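PDB 6EOA: phosphopantothenoylcysteine decarboxylase from Cryptococcus neoformans, which binds flavin mononucleotide and probably decarboxylates phosphopantothenoylcysteine in coenzyme A biosynthesis. Local coordinates for residues D195-G205 and P216-L228. Residues are numbered along the deposited sequence; the frame is centred on the assembly and turned at random.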
loop_
_atom_site.group_PDB
_atom_site.type_symbol
_atom_site.label_atom_id
_atom_site.label_comp_id
_atom_site.label_asym_id
_atom_site.label_seq_id
_atom_site.Cartn_x
_atom_site.Cartn_y
_atom_site.Cartn_z
ATOM N N ASP A 195 -2.669 -1.236 21.569
ATOM C CA ASP A 195 -3.972 -1.240 20.918
ATOM C C ASP A 195 -4.414 -2.640 20.490
ATOM O O ASP A 195 -5.569 -3.014 20.679
ATOM C CB ASP A 195 -3.956 -0.313 19.700
ATOM C CG ASP A 195 -3.757 1.148 20.068
ATOM O OD1 ASP A 195 -3.501 1.437 21.254
ATOM O OD2 ASP A 195 -3.856 2.006 19.160
ATOM N N LEU A 196 -3.498 -3.410 19.912
ATOM C CA LEU A 196 -3.862 -4.691 19.314
ATOM C C LEU A 196 -3.572 -5.882 20.226
ATOM O O LEU A 196 -4.056 -6.987 19.981
ATOM C CB LEU A 196 -3.140 -4.871 17.981
ATOM C CG LEU A 196 -3.356 -3.759 16.951
ATOM C CD1 LEU A 196 -2.836 -4.184 15.588
ATOM C CD2 LEU A 196 -4.826 -3.382 16.868
ATOM N N GLY A 197 -2.780 -5.662 21.269
ATOM C CA GLY A 197 -2.472 -6.717 22.216
ATOM C C GLY A 197 -1.498 -7.748 21.678
ATOM O O GLY A 197 -1.388 -8.843 22.222
ATOM N N TYR A 198 -0.790 -7.405 20.606
ATOM C CA TYR A 198 0.217 -8.309 20.059
ATOM C C TYR A 198 1.428 -8.376 20.990
ATOM O O TYR A 198 1.787 -7.386 21.627
ATOM C CB TYR A 198 0.674 -7.874 18.662
ATOM C CG TYR A 198 -0.367 -7.941 17.557
ATOM C CD1 TYR A 198 -1.698 -8.235 17.832
ATOM C CD2 TYR A 198 -0.006 -7.715 16.232
ATOM C CE1 TYR A 198 -2.642 -8.292 16.818
ATOM C CE2 TYR A 198 -0.941 -7.773 15.212
ATOM C CZ TYR A 198 -2.258 -8.062 15.511
ATOM O OH TYR A 198 -3.192 -8.125 14.504
ATOM N N LEU A 199 2.055 -9.544 21.061
ATOM C CA LEU A 199 3.283 -9.704 21.830
ATOM C C LEU A 199 4.494 -9.482 20.937
ATOM O O LEU A 199 4.571 -10.027 19.836
ATOM C CB LEU A 199 3.346 -11.091 22.466
ATOM C CG LEU A 199 2.354 -11.367 23.589
ATOM C CD1 LEU A 199 2.554 -12.777 24.106
ATOM C CD2 LEU A 199 2.510 -10.353 24.712
ATOM N N VAL A 200 5.439 -8.678 21.411
ATOM C CA VAL A 200 6.616 -8.368 20.613
ATOM C C VAL A 200 7.852 -9.058 21.156
ATOM O O VAL A 200 8.365 -8.694 22.212
ATOM C CB VAL A 200 6.888 -6.850 20.554
ATOM C CG1 VAL A 200 8.104 -6.562 19.677
ATOM C CG2 VAL A 200 5.670 -6.114 20.037
ATOM N N SER A 201 8.322 -10.069 20.436
ATOM C CA SER A 201 9.649 -10.607 20.696
ATOM C C SER A 201 10.646 -9.672 20.029
ATOM O O SER A 201 11.154 -9.962 18.943
ATOM C CB SER A 201 9.789 -12.034 20.169
ATOM O OG SER A 201 11.069 -12.558 20.462
ATOM N N GLY A 202 10.888 -8.534 20.682
ATOM C CA GLY A 202 11.706 -7.464 20.138
ATOM C C GLY A 202 13.037 -7.977 19.641
ATOM O O GLY A 202 13.521 -9.005 20.121
ATOM N N PRO A 203 13.635 -7.268 18.675
ATOM C CA PRO A 203 14.866 -7.740 18.035
ATOM C C PRO A 203 16.029 -7.803 19.015
ATOM O O PRO A 203 15.957 -7.209 20.093
ATOM C CB PRO A 203 15.121 -6.686 16.955
ATOM C CG PRO A 203 14.498 -5.449 17.500
ATOM C CD PRO A 203 13.273 -5.908 18.240
ATOM N N GLN A 204 17.081 -8.526 18.645
ATOM C CA GLN A 204 18.295 -8.559 19.449
ATOM C C GLN A 204 18.907 -7.164 19.497
ATOM O O GLN A 204 18.891 -6.437 18.502
ATOM C CB GLN A 204 19.296 -9.568 18.880
ATOM C CG GLN A 204 18.739 -10.976 18.713
ATOM C CD GLN A 204 19.781 -11.957 18.203
ATOM O OE1 GLN A 204 20.977 -11.786 18.436
ATOM N NE2 GLN A 204 19.330 -12.991 17.500
ATOM N N GLY A 205 19.434 -6.789 20.658
ATOM C CA GLY A 205 20.031 -5.479 20.842
ATOM C C GLY A 205 21.495 -5.430 20.444
ATOM O O GLY A 205 21.907 -6.062 19.470
ATOM N N PRO A 216 20.833 -2.773 17.009
ATOM C CA PRO A 216 19.564 -3.455 17.281
ATOM C C PRO A 216 18.714 -3.576 16.022
ATOM O O PRO A 216 18.583 -2.601 15.283
ATOM C CB PRO A 216 18.888 -2.545 18.310
ATOM C CG PRO A 216 19.469 -1.196 18.049
ATOM C CD PRO A 216 20.898 -1.447 17.648
ATOM N N GLY A 217 18.150 -4.755 15.781
ATOM C CA GLY A 217 17.309 -4.963 14.617
ATOM C C GLY A 217 17.262 -6.405 14.147
ATOM O O GLY A 217 16.328 -6.806 13.449
ATOM N N LYS A 218 18.273 -7.183 14.521
ATOM C CA LYS A 218 18.331 -8.592 14.153
ATOM C C LYS A 218 17.208 -9.358 14.838
ATOM O O LYS A 218 16.941 -9.153 16.020
ATOM C CB LYS A 218 19.692 -9.193 14.520
ATOM C CG LYS A 218 19.834 -10.676 14.210
ATOM C CD LYS A 218 21.302 -11.084 14.130
ATOM C CE LYS A 218 21.504 -12.223 13.143
ATOM N NZ LYS A 218 22.600 -11.920 12.179
ATOM N N MET A 219 16.547 -10.232 14.086
ATOM C CA MET A 219 15.438 -11.012 14.617
ATOM C C MET A 219 15.870 -11.864 15.802
ATOM O O MET A 219 17.023 -12.300 15.881
ATOM C CB MET A 219 14.849 -11.910 13.531
ATOM C CG MET A 219 13.526 -12.563 13.912
ATOM S SD MET A 219 12.927 -13.704 12.654
ATOM C CE MET A 219 14.269 -14.891 12.624
ATOM N N THR A 220 14.946 -12.073 16.732
ATOM C CA THR A 220 15.130 -13.064 17.780
ATOM C C THR A 220 15.552 -14.366 17.120
ATOM O O THR A 220 14.972 -14.758 16.104
ATOM C CB THR A 220 13.844 -13.278 18.587
ATOM O OG1 THR A 220 13.342 -12.014 19.043
ATOM C CG2 THR A 220 14.096 -14.197 19.774
ATOM N N ASP A 221 16.576 -15.017 17.667
ATOM C CA ASP A 221 17.090 -16.245 17.069
ATOM C C ASP A 221 15.961 -17.254 16.873
ATOM O O ASP A 221 15.114 -17.421 17.748
ATOM C CB ASP A 221 18.205 -16.845 17.925
ATOM C CG ASP A 221 18.913 -17.987 17.227
ATOM O OD1 ASP A 221 19.806 -17.713 16.395
ATOM O OD2 ASP A 221 18.574 -19.156 17.506
ATOM N N TRP A 222 15.943 -17.904 15.713
ATOM C CA TRP A 222 14.818 -18.753 15.338
ATOM C C TRP A 222 14.595 -19.894 16.331
ATOM O O TRP A 222 13.464 -20.339 16.529
ATOM C CB TRP A 222 15.013 -19.308 13.924
ATOM C CG TRP A 222 16.112 -20.320 13.786
ATOM C CD1 TRP A 222 17.415 -20.078 13.460
ATOM C CD2 TRP A 222 15.997 -21.738 13.952
ATOM N NE1 TRP A 222 18.119 -21.257 13.420
ATOM C CE2 TRP A 222 17.272 -22.291 13.720
ATOM C CE3 TRP A 222 14.939 -22.594 14.278
ATOM C CZ2 TRP A 222 17.520 -23.660 13.805
ATOM C CZ3 TRP A 222 15.187 -23.953 14.361
ATOM C CH2 TRP A 222 16.468 -24.472 14.125
ATOM N N ARG A 223 15.666 -20.356 16.966
ATOM C CA ARG A 223 15.542 -21.397 17.981
ATOM C C ARG A 223 14.816 -20.851 19.205
ATOM O O ARG A 223 14.048 -21.559 19.855
ATOM C CB ARG A 223 16.915 -21.945 18.370
ATOM C CG ARG A 223 17.639 -22.623 17.226
ATOM C CD ARG A 223 19.080 -22.933 17.583
ATOM N NE ARG A 223 19.930 -22.920 16.396
ATOM C CZ ARG A 223 20.627 -21.863 15.989
ATOM N NH1 ARG A 223 20.585 -20.731 16.681
ATOM N NH2 ARG A 223 21.373 -21.939 14.893
ATOM N N ASP A 224 15.059 -19.582 19.513
ATOM C CA ASP A 224 14.357 -18.935 20.609
ATOM C C ASP A 224 12.884 -18.781 20.255
ATOM O O ASP A 224 12.017 -18.992 21.100
ATOM C CB ASP A 224 14.988 -17.582 20.935
ATOM C CG ASP A 224 16.399 -17.718 21.480
ATOM O OD1 ASP A 224 16.714 -18.783 22.053
ATOM O OD2 ASP A 224 17.192 -16.763 21.336
ATOM N N ILE A 225 12.611 -18.433 19.000
ATOM C CA ILE A 225 11.239 -18.344 18.502
ATOM C C ILE A 225 10.478 -19.644 18.714
ATOM O O ILE A 225 9.345 -19.639 19.197
ATOM C CB ILE A 225 11.194 -18.009 16.999
ATOM C CG1 ILE A 225 12.043 -16.777 16.698
ATOM C CG2 ILE A 225 9.757 -17.794 16.546
ATOM C CD1 ILE A 225 11.498 -15.538 17.315
ATOM N N VAL A 226 11.109 -20.753 18.343
ATOM C CA VAL A 226 10.482 -22.066 18.441
ATOM C C VAL A 226 10.148 -22.408 19.890
ATOM O O VAL A 226 9.058 -22.905 20.179
ATOM C CB VAL A 226 11.383 -23.170 17.847
ATOM C CG1 VAL A 226 10.805 -24.549 18.134
ATOM C CG2 VAL A 226 11.551 -22.970 16.353
ATOM N N SER A 227 11.075 -22.127 20.801
ATOM C CA SER A 227 10.865 -22.450 22.208
ATOM C C SER A 227 9.843 -21.502 22.835
ATOM O O SER A 227 9.157 -21.871 23.790
ATOM C CB SER A 227 12.184 -22.411 22.990
ATOM O OG SER A 227 12.528 -21.091 23.369
ATOM N N LEU A 228 9.743 -20.284 22.309
ATOM C CA LEU A 228 8.664 -19.389 22.714
ATOM C C LEU A 228 7.338 -20.018 22.311
ATOM O O LEU A 228 6.386 -20.042 23.091
ATOM C CB LEU A 228 8.802 -18.003 22.078
ATOM C CG LEU A 228 9.989 -17.119 22.479
ATOM C CD1 LEU A 228 9.795 -15.697 21.959
ATOM C CD2 LEU A 228 10.218 -17.125 23.986
#
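Gln204 reaches along the returning chain 216-228 and shows how one long polar side chain can tie two loops together in the Rossmann-like fold of the HFCD flavoproteins, here where the chain leaving 199-200, the outermost strand of this chain's parallel sheet, meets the segment leading into helix 222-237. Gln204 CB lies 3.7 Å from Lys218 O. CG is nearly equidistant from Met219 O and Lys218 O, and CD packs near Lys218 CG, the two side chains running side by side in the same direction. Because CG is anti to the carbonyl carbon (chi1 -55°) and the chain is extended beyond it, Gln204 NE2 arrives at Met219 O, 2.9 Å away; this bond is bent (133° at the hydrogen), and Met219 O lies 32° out of the plane of the Gln204 amide. The backbone of Gln204 adds two straighter bonds, its N giving to Lys218 O at 2.7 Å and its O accepting from Gly217 N, so the residue is gripped at both ends. Beside it, Pro203 CB presses on Lys218 O, 3.2 Å away. Met219 itself turns its side chain away, onto Ala174 of the FMN site, about 8 Å from the bound flavin nucleotide. From the helix, Leu228 CD1 packs 3.7 Å from Ser201 OG, and the same Ser201 OG shares a 2.7 Å hydrogen bond with Thr220 OG1.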